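Local coordinates for Myo-inositol phosphohydrolase (Mitsuokella multacida, PDB 4WU3), which probably removes phosphate groups from inositol hexakisphosphate by hydrolysis, as a PTP-like phosphatase, and is held here with inositol-(1,3,4,5)-tetrakisphosphate, at residues N205-T210 with L226-S231; E522-T527 with D555-P560. The protein carries 2 engineered substitutions. All coordinates share one frame; numbering follows the deposited sequence.

Contact 1: N205-T210 with L226-S231; sequences NYFRLT and LEFYKS
The carbonyl oxygen of F228, the residue whose ring lies against F207, is gripped twice by S231, three residues on: S231 OG donates to F228 O over 2.9 Å, and S231 N over 3.1 Å. Both donors come from the same face of the carbonyl, and OG is tilted 29° from its plane. This is the alpha/beta packing of a PTP-like phosphatase domain: helix 219-230 lies beside strand 205-211, the outermost strand on its side of a mixed sheet, and a parallel-displaced phenylalanine stack joins the two. The planes of the F207 and F228 rings are only 9° apart and their centroids 4.0 Å. The two side chains run in opposite directions, one from the strand and one from the helix, so each ring covers the root of the other. Each CG stands over the centre of the partner ring, and the CB atoms follow as CH-pi donors, F228 CB 3.9 Å from the F207 centroid and F207 CB 4.1 Å from that of F228. F207 keeps CG opposite its own nitrogen (chi1 -177°), which extends the ring from the strand toward the helix. Backbone bonds of F207 to D118 and D120 join the strand edgewise to its parallel neighbour 116-122. One turn before F228, K224 also touches F207, and its NZ bonds to R208 O. Within the stack the shortest approach between the rings is F207 CD1 to F228 CD1, 3.6 Å.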
loop_
_atom_site.group_PDB
_atom_site.type_symbol
_atom_site.label_atom_id
_atom_site.label_comp_id
_atom_site.label_asym_id
_atom_site.label_seq_id
_atom_site.Cartn_x
_atom_site.Cartn_y
_atom_site.Cartn_z
ATOM N N ASN A 205 4.791 -6.108 -33.851
ATOM C CA ASN A 205 3.519 -6.284 -33.172
ATOM C C ASN A 205 3.474 -5.550 -31.836
ATOM O O ASN A 205 4.512 -5.219 -31.269
ATOM C CB ASN A 205 3.289 -7.760 -32.944
ATOM C CG ASN A 205 3.339 -8.544 -34.226
ATOM O OD1 ASN A 205 2.369 -8.562 -34.980
ATOM N ND2 ASN A 205 4.473 -9.189 -34.492
ATOM N N TYR A 206 2.261 -5.320 -31.334
ATOM C CA TYR A 206 2.039 -4.465 -30.178
ATOM C C TYR A 206 0.996 -5.050 -29.240
ATOM O O TYR A 206 -0.033 -5.559 -29.683
ATOM C CB TYR A 206 1.567 -3.090 -30.643
ATOM C CG TYR A 206 1.352 -2.082 -29.534
ATOM C CD1 TYR A 206 2.431 -1.485 -28.906
ATOM C CD2 TYR A 206 0.066 -1.697 -29.134
ATOM C CE1 TYR A 206 2.253 -0.571 -27.898
ATOM C CE2 TYR A 206 -0.117 -0.753 -28.131
ATOM C CZ TYR A 206 0.988 -0.206 -27.519
ATOM O OH TYR A 206 0.854 0.727 -26.526
ATOM N N PHE A 207 1.259 -4.954 -27.942
ATOM C CA PHE A 207 0.289 -5.344 -26.929
ATOM C C PHE A 207 0.398 -4.395 -25.734
ATOM O O PHE A 207 1.496 -4.107 -25.257
ATOM C CB PHE A 207 0.517 -6.784 -26.492
ATOM C CG PHE A 207 -0.483 -7.274 -25.493
ATOM C CD1 PHE A 207 -1.767 -7.608 -25.894
ATOM C CD2 PHE A 207 -0.142 -7.407 -24.154
ATOM C CE1 PHE A 207 -2.702 -8.057 -24.981
ATOM C CE2 PHE A 207 -1.073 -7.864 -23.233
ATOM C CZ PHE A 207 -2.357 -8.189 -23.648
ATOM N N ARG A 208 -0.739 -3.905 -25.268
ATOM C CA ARG A 208 -0.774 -2.916 -24.202
ATOM C C ARG A 208 -1.459 -3.455 -22.960
ATOM O O ARG A 208 -2.512 -4.076 -23.039
ATOM C CB ARG A 208 -1.528 -1.668 -24.672
ATOM C CG ARG A 208 -1.677 -0.569 -23.626
ATOM C CD ARG A 208 -0.388 0.204 -23.427
ATOM N NE ARG A 208 -0.580 1.457 -22.686
ATOM C CZ ARG A 208 -0.919 2.621 -23.240
ATOM N NH1 ARG A 208 -1.124 2.707 -24.542
ATOM N NH2 ARG A 208 -1.054 3.711 -22.490
ATOM N N LEU A 209 -0.828 -3.219 -21.819
ATOM C CA LEU A 209 -1.468 -3.307 -20.522
ATOM C C LEU A 209 -1.301 -1.976 -19.863
ATOM O O LEU A 209 -0.186 -1.482 -19.784
ATOM C CB LEU A 209 -0.772 -4.336 -19.645
ATOM C CG LEU A 209 -0.933 -5.768 -20.097
ATOM C CD1 LEU A 209 -0.201 -6.672 -19.121
ATOM C CD2 LEU A 209 -2.406 -6.108 -20.176
ATOM N N THR A 210 -2.383 -1.398 -19.362
ATOM C CA THR A 210 -2.316 -0.070 -18.767
ATOM C C THR A 210 -2.012 -0.114 -17.261
ATOM O O THR A 210 -2.881 0.157 -16.438
ATOM C CB THR A 210 -3.621 0.689 -19.039
ATOM O OG1 THR A 210 -4.740 -0.136 -18.697
ATOM C CG2 THR A 210 -3.701 1.039 -20.516
ATOM N N LEU A 226 -2.194 -13.346 -19.940
ATOM C CA LEU A 226 -2.173 -14.801 -20.142
ATOM C C LEU A 226 -2.937 -15.252 -21.385
ATOM O O LEU A 226 -2.487 -16.135 -22.129
ATOM C CB LEU A 226 -2.721 -15.516 -18.913
ATOM C CG LEU A 226 -1.767 -15.443 -17.730
ATOM C CD1 LEU A 226 -2.399 -15.962 -16.445
ATOM C CD2 LEU A 226 -0.495 -16.202 -18.061
ATOM N N GLU A 227 -4.080 -14.636 -21.625
ATOM C CA GLU A 227 -4.835 -14.941 -22.830
ATOM C C GLU A 227 -4.075 -14.473 -24.092
ATOM O O GLU A 227 -4.096 -15.155 -25.116
ATOM C CB GLU A 227 -6.245 -14.350 -22.756
ATOM C CG GLU A 227 -7.109 -15.005 -21.681
ATOM C CD GLU A 227 -7.305 -16.520 -21.850
ATOM O OE1 GLU A 227 -7.742 -16.967 -22.947
ATOM O OE2 GLU A 227 -7.054 -17.265 -20.857
ATOM N N PHE A 228 -3.379 -13.341 -24.016
ATOM C CA PHE A 228 -2.458 -12.942 -25.089
ATOM C C PHE A 228 -1.306 -13.941 -25.233
ATOM O O PHE A 228 -0.928 -14.351 -26.339
ATOM C CB PHE A 228 -1.906 -11.553 -24.776
ATOM C CG PHE A 228 -0.618 -11.212 -25.481
ATOM C CD1 PHE A 228 -0.612 -10.844 -26.822
ATOM C CD2 PHE A 228 0.584 -11.196 -24.783
ATOM C CE1 PHE A 228 0.576 -10.505 -27.457
ATOM C CE2 PHE A 228 1.771 -10.838 -25.411
ATOM C CZ PHE A 228 1.765 -10.499 -26.752
ATOM N N TYR A 229 -0.733 -14.327 -24.104
ATOM C CA TYR A 229 0.415 -15.215 -24.106
ATOM C C TYR A 229 0.083 -16.544 -24.769
ATOM O O TYR A 229 0.854 -17.065 -25.580
ATOM C CB TYR A 229 0.897 -15.448 -22.677
ATOM C CG TYR A 229 2.080 -16.382 -22.574
ATOM C CD1 TYR A 229 3.377 -15.915 -22.747
ATOM C CD2 TYR A 229 1.902 -17.725 -22.302
ATOM C CE1 TYR A 229 4.461 -16.764 -22.641
ATOM C CE2 TYR A 229 2.980 -18.583 -22.207
ATOM C CZ TYR A 229 4.255 -18.098 -22.381
ATOM O OH TYR A 229 5.338 -18.947 -22.272
ATOM N N LYS A 230 -1.067 -17.097 -24.411
ATOM C CA LYS A 230 -1.484 -18.395 -24.917
ATOM C C LYS A 230 -1.801 -18.390 -26.409
ATOM O O LYS A 230 -1.836 -19.440 -27.039
ATOM C CB LYS A 230 -2.698 -18.879 -24.134
ATOM C CG LYS A 230 -2.357 -19.267 -22.706
ATOM C CD LYS A 230 -3.564 -19.172 -21.791
ATOM C CE LYS A 230 -4.556 -20.286 -22.068
ATOM N NZ LYS A 230 -5.728 -20.192 -21.155
ATOM N N SER A 231 -2.025 -17.212 -26.976
ATOM C CA SER A 231 -2.358 -17.122 -28.381
ATOM C C SER A 231 -1.124 -16.836 -29.231
ATOM O O SER A 231 -1.245 -16.699 -30.440
ATOM C CB SER A 231 -3.406 -16.030 -28.609
ATOM O OG SER A 231 -2.806 -14.743 -28.515
#

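Contact 2: E522-T527 with D555-P560; sequences EFINFT and DMMKNP
M557 reaches from helix 545-558 to helix 517-529, in the second PTP-like phosphatase region, and meets F523, I524 and T527, which lie on one side of the latter helix. Its CB bond already points at that helix. CG sits opposite its own carbonyl carbon (chi1 -74°) and the chain runs on nearly straight to the sulfur. There SD comes 4.2 Å from F523 CE2 in a Met-aromatic contact; the approach is oblique, with SD 5.4 Å from the ring centroid and 70° off its normal. A bend at the last torsion (chi3 74°) then swings the methyl away from the ring, and CE ends 3.5 Å from T527 OG1, the two tips meeting, and 3.9 Å from I524 CG1, whose chain it passes at a slant. The F523 ring is steadied from its own helix: T527 CG2, one turn on, lies 3.5 Å above its plane, toward the rim. T527 OG1 is fixed too, because it donates to I524 O over 2.6 Å, in the carbonyl plane and on a lone pair. Putting an alanine at T527 would probably leave I524 O without its hydroxyl donor, open a gap at the M557 methyl and let the F523 ring shift. Around the contact, F523 also meets F538 and packs on L536 of strand 535-539, while I524 touches Y609 of helix 593-613. Past M557 the helix soon stops, N559 being the first residue to leave helical angles. With the threonine proton committed to I524 O, the hydroxyl offers the methyl oxygen rather than hydrogen, so the interface probably holds by dispersion and shape, with a modest sulfur-aromatic share.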
loop_
_atom_site.group_PDB
_atom_site.type_symbol
_atom_site.label_atom_id
_atom_site.label_comp_id
_atom_site.label_asym_id
_atom_site.label_seq_id
_atom_site.Cartn_x
_atom_site.Cartn_y
_atom_site.Cartn_z
ATOM N N GLU A 522 -26.826 -0.087 -33.215
ATOM C CA GLU A 522 -28.124 -0.730 -33.063
ATOM C C GLU A 522 -29.211 0.308 -33.264
ATOM O O GLU A 522 -30.170 0.058 -33.972
ATOM C CB GLU A 522 -28.271 -1.425 -31.701
ATOM C CG GLU A 522 -29.634 -2.076 -31.484
ATOM C CD GLU A 522 -29.630 -3.170 -30.425
ATOM O OE1 GLU A 522 -28.611 -3.342 -29.719
ATOM O OE2 GLU A 522 -30.659 -3.871 -30.300
ATOM N N PHE A 523 -29.062 1.483 -32.670
ATOM C CA PHE A 523 -30.070 2.511 -32.863
ATOM C C PHE A 523 -30.154 3.000 -34.310
ATOM O O PHE A 523 -31.247 3.215 -34.831
ATOM C CB PHE A 523 -29.852 3.705 -31.948
ATOM C CG PHE A 523 -30.876 4.795 -32.138
ATOM C CD1 PHE A 523 -32.212 4.573 -31.823
ATOM C CD2 PHE A 523 -30.514 6.025 -32.640
ATOM C CE1 PHE A 523 -33.169 5.566 -32.011
ATOM C CE2 PHE A 523 -31.462 7.022 -32.832
ATOM C CZ PHE A 523 -32.793 6.794 -32.516
ATOM N N ILE A 524 -29.018 3.203 -34.959
ATOM C CA ILE A 524 -29.035 3.708 -36.327
ATOM C C ILE A 524 -29.703 2.690 -37.253
ATOM O O ILE A 524 -30.576 3.026 -38.063
ATOM C CB ILE A 524 -27.617 4.049 -36.801
ATOM C CG1 ILE A 524 -27.094 5.236 -35.982
ATOM C CG2 ILE A 524 -27.590 4.349 -38.297
ATOM C CD1 ILE A 524 -25.621 5.499 -36.145
ATOM N N ASN A 525 -29.320 1.434 -37.099
ATOM C CA ASN A 525 -29.977 0.374 -37.824
ATOM C C ASN A 525 -31.483 0.403 -37.571
ATOM O O ASN A 525 -32.269 0.330 -38.507
ATOM C CB ASN A 525 -29.366 -0.975 -37.454
ATOM C CG ASN A 525 -27.948 -1.117 -37.968
ATOM O OD1 ASN A 525 -27.504 -0.355 -38.832
ATOM N ND2 ASN A 525 -27.229 -2.097 -37.444
ATOM N N PHE A 526 -31.893 0.544 -36.316
ATOM C CA PHE A 526 -33.318 0.641 -36.014
ATOM C C PHE A 526 -33.955 1.762 -36.820
ATOM O O PHE A 526 -35.020 1.569 -37.395
ATOM C CB PHE A 526 -33.563 0.866 -34.519
ATOM C CG PHE A 526 -35.007 1.098 -34.167
ATOM C CD1 PHE A 526 -35.837 0.051 -33.903
ATOM C CD2 PHE A 526 -35.524 2.362 -34.096
ATOM C CE1 PHE A 526 -37.166 0.259 -33.577
ATOM C CE2 PHE A 526 -36.851 2.573 -33.777
ATOM C CZ PHE A 526 -37.675 1.518 -33.519
ATOM N N THR A 527 -33.313 2.931 -36.875
ATOM C CA THR A 527 -33.924 4.073 -37.552
ATOM C C THR A 527 -34.051 3.853 -39.049
ATOM O O THR A 527 -34.916 4.437 -39.681
ATOM C CB THR A 527 -33.154 5.404 -37.353
ATOM O OG1 THR A 527 -31.834 5.292 -37.902
ATOM C CG2 THR A 527 -33.086 5.786 -35.889
ATOM N N ASP A 555 -32.048 13.671 -32.909
ATOM C CA ASP A 555 -32.282 15.041 -33.340
ATOM C C ASP A 555 -31.271 15.426 -34.429
ATOM O O ASP A 555 -31.659 15.882 -35.508
ATOM C CB ASP A 555 -32.187 15.988 -32.144
ATOM C CG ASP A 555 -32.820 17.365 -32.407
ATOM O OD1 ASP A 555 -33.245 17.654 -33.553
ATOM O OD2 ASP A 555 -32.884 18.173 -31.448
ATOM N N MET A 556 -29.983 15.221 -34.148
ATOM C CA MET A 556 -28.916 15.571 -35.086
ATOM C C MET A 556 -29.111 14.863 -36.404
ATOM O O MET A 556 -28.972 15.466 -37.475
ATOM C CB MET A 556 -27.545 15.139 -34.567
ATOM C CG MET A 556 -26.929 16.038 -33.530
ATOM S SD MET A 556 -25.390 15.320 -32.922
ATOM C CE MET A 556 -25.554 15.720 -31.192
ATOM N N MET A 557 -29.370 13.564 -36.325
ATOM C CA MET A 557 -29.507 12.749 -37.521
ATOM C C MET A 557 -30.572 13.337 -38.441
ATOM O O MET A 557 -30.397 13.368 -39.651
ATOM C CB MET A 557 -29.861 11.298 -37.160
ATOM C CG MET A 557 -28.702 10.487 -36.581
ATOM S SD MET A 557 -29.203 8.908 -35.856
ATOM C CE MET A 557 -29.548 7.945 -37.327
ATOM N N LYS A 558 -31.672 13.801 -37.858
ATOM C CA LYS A 558 -32.833 14.260 -38.627
ATOM C C LYS A 558 -32.696 15.725 -39.033
ATOM O O LYS A 558 -33.307 16.168 -39.993
ATOM C CB LYS A 558 -34.116 14.083 -37.801
ATOM C CG LYS A 558 -34.360 12.666 -37.293
ATOM C CD LYS A 558 -34.951 11.772 -38.368
ATOM C CE LYS A 558 -36.400 12.141 -38.655
ATOM N NZ LYS A 558 -37.014 11.230 -39.658
ATOM N N ASN A 559 -31.879 16.468 -38.296
ATOM C CA ASN A 559 -31.721 17.893 -38.525
ATOM C C ASN A 559 -30.252 18.273 -38.545
ATOM O O ASN A 559 -29.793 19.036 -37.699
ATOM C CB ASN A 559 -32.441 18.677 -37.431
ATOM C CG ASN A 559 -33.933 18.431 -37.435
ATOM O OD1 ASN A 559 -34.660 18.990 -38.242
ATOM N ND2 ASN A 559 -34.392 17.582 -36.548
ATOM N N PRO A 560 -29.505 17.734 -39.519
ATOM C CA PRO A 560 -28.062 17.957 -39.590
ATOM C C PRO A 560 -27.690 19.421 -39.882
ATOM O O PRO A 560 -26.532 19.810 -39.720
ATOM C CB PRO A 560 -27.613 17.016 -40.713
ATOM C CG PRO A 560 -28.835 16.759 -41.526
ATOM C CD PRO A 560 -29.994 16.846 -40.589
#

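In the fold
Contacts 1 and 2 lie in the two successive inositol-hexakisphosphatase regions, centres 37 Å apart and nearest atoms about 26 Å. By sequence, helix 219-230 probably corresponds to helix 517-529, and the two contacts would then use different faces of equivalent helices. The F207-F228 stack probably has its counterpart in Y505 and F526, whose rings meet at about 50°; M557 against T527 probably matches L259 touching Y229. Along the chain, H214, a residue of one inositol tetrakisphosphate pocket, lies between 205-210 and 226-231, while S540 to R546, part of another such pocket and in the position of the PTP phosphate-binding loop, lead into helix 545-558, which carries M557.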